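Local structure of transcriptional regulator, LRP/AsnC family (Neisseria meningitidis, 2P5V) at the interface of chains A and B. The protein regulates transcription as a global regulator of the Lrp/AsnC family, probably binding specific DNA sequences through a winged helix-turn-helix domain. Sequence-based numbering; all coordinates share one arbitrary frame. Chains: chain A/B, Transcriptional regulator, LRP/AsnC family.

The interface of chains A and B. Residues chain A 148-149; chain B 92-93, 95-96, 98-99.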
# COMPACT_ATOMS: atom_id res chain seq x y z
N ILE A 148 20.00 -16.65 -4.23
CA ILE A 148 19.95 -17.31 -5.52
C ILE A 148 21.23 -17.03 -6.33
O ILE A 148 21.77 -17.93 -6.98
CB ILE A 148 18.69 -16.86 -6.29
CG1 ILE A 148 17.46 -17.57 -5.70
CG2 ILE A 148 18.81 -17.15 -7.78
CD1 ILE A 148 17.23 -17.28 -4.21
N LYS A 149 21.71 -15.79 -6.26
CA LYS A 149 22.90 -15.36 -7.00
C LYS A 149 23.54 -14.23 -6.24
O LYS A 149 22.84 -13.43 -5.65
CB LYS A 149 22.47 -14.89 -8.38
CG LYS A 149 23.59 -14.64 -9.36
CD LYS A 149 23.02 -14.17 -10.70
CE LYS A 149 24.09 -14.09 -11.79
NZ LYS A 149 23.55 -13.52 -13.05
N VAL B 92 18.09 -16.65 -13.87
CA VAL B 92 18.78 -15.51 -13.23
C VAL B 92 20.29 -15.70 -13.19
O VAL B 92 21.04 -14.75 -13.40
CB VAL B 92 18.25 -15.26 -11.77
CG1 VAL B 92 19.24 -14.43 -10.94
CG2 VAL B 92 16.92 -14.57 -11.79
N ARG B 93 20.71 -16.93 -12.91
CA ARG B 93 22.14 -17.27 -12.83
C ARG B 93 22.83 -17.17 -14.19
O ARG B 93 24.05 -17.01 -14.25
CB ARG B 93 22.32 -18.69 -12.24
CG ARG B 93 21.83 -18.78 -10.79
CD ARG B 93 22.25 -20.04 -10.06
NE ARG B 93 21.60 -20.09 -8.75
CZ ARG B 93 20.58 -20.89 -8.43
NH1 ARG B 93 20.08 -21.77 -9.28
NH2 ARG B 93 20.07 -20.81 -7.20
N TRP B 95 21.83 -14.70 -16.38
CA TRP B 95 21.74 -13.28 -16.80
C TRP B 95 22.88 -12.44 -16.17
O TRP B 95 22.81 -12.10 -14.99
CB TRP B 95 20.38 -12.67 -16.43
CG TRP B 95 19.17 -13.37 -16.99
CD1 TRP B 95 19.11 -14.10 -18.13
CD2 TRP B 95 17.85 -13.38 -16.43
NE1 TRP B 95 17.84 -14.58 -18.32
CE2 TRP B 95 17.04 -14.16 -17.29
CE3 TRP B 95 17.27 -12.83 -15.29
CZ2 TRP B 95 15.68 -14.39 -17.05
CZ3 TRP B 95 15.91 -13.06 -15.04
CH2 TRP B 95 15.13 -13.83 -15.92
N PRO B 96 23.92 -12.10 -16.97
CA PRO B 96 25.10 -11.39 -16.41
C PRO B 96 24.84 -9.99 -15.87
O PRO B 96 25.62 -9.50 -15.04
CB PRO B 96 26.08 -11.31 -17.60
CG PRO B 96 25.56 -12.28 -18.62
CD PRO B 96 24.08 -12.37 -18.41
N VAL B 98 22.36 -9.18 -13.99
CA VAL B 98 21.90 -9.40 -12.63
C VAL B 98 23.08 -9.93 -11.79
O VAL B 98 23.58 -11.03 -12.04
CB VAL B 98 20.69 -10.37 -12.62
CG1 VAL B 98 20.19 -10.64 -11.23
CG2 VAL B 98 19.54 -9.78 -13.48
N LEU B 99 23.56 -9.12 -10.85
CA LEU B 99 24.67 -9.51 -9.97
C LEU B 99 24.19 -10.27 -8.75
O LEU B 99 24.88 -11.17 -8.25
CB LEU B 99 25.49 -8.29 -9.52
CG LEU B 99 26.67 -7.92 -10.45
CD1 LEU B 99 26.16 -7.52 -11.81
CD2 LEU B 99 27.52 -6.80 -9.85
O HOH W 1 25.44 -14.55 -15.03
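Strand 146-150 of chain A, with the backbone extended at A:Lys149 and kinked before it at A:Ile148, meets the end of B helix 84-93, the loop after it and the start of strand 98-104. A:Lys149 reaches straight into this corner: CG stands anti to the backbone N (chi1 -170°) and the chain is stretched all the way to the ammonium. A:Lys149 NZ donates to B:Val92 O, near the helix end, at 2.8 Å. A second bond runs from A:Lys149 NZ to B:Val98 O, at the start of the strand, at 2.7 Å; NZ lies in the plane of each carbonyl. Water 1, 2.9 Å from A:Lys149 NZ, carries the grip on to B:Arg93 O. These three partners spread around NZ much as its three N-H groups would. B:Trp95 O lies on the axis beyond the tip, 2.5 Å from A:Lys149 NZ, where no N-H points, a doubtful contact that carries little weight. Carbonyls near a helix C-terminus should suit a positive charge here, so the lysine probably stays protonated. The stem is packed as well, with A:Lys149 CD 3.8 Å from B:Val92 CG1.

B:Arg93 answers in the opposite direction, extended from CG to NE. Its side chain crosses that of A:Ile148 at about a right angle. B:Arg93 NE donates to the backbone carbonyl A:Ile148 O at 2.8 Å (150° at H), tilted from that carbonyl's plane, unlike the lysine bonds. The oxygen sits 17° out of the guanidinium plane, and NH2 adds a weak bond to it. The CG2 methyl of A:Ile148 lies 3.9 Å from B:Arg93 NH2.

Together the two residues pin the chain A strand to its partner's helix-loop-strand corner; with its symmetry twin the patch probably helps hold the two-fold dimer, the unit from which Lrp/AsnC octamers are commonly built, and the deposited assembly has eight copies.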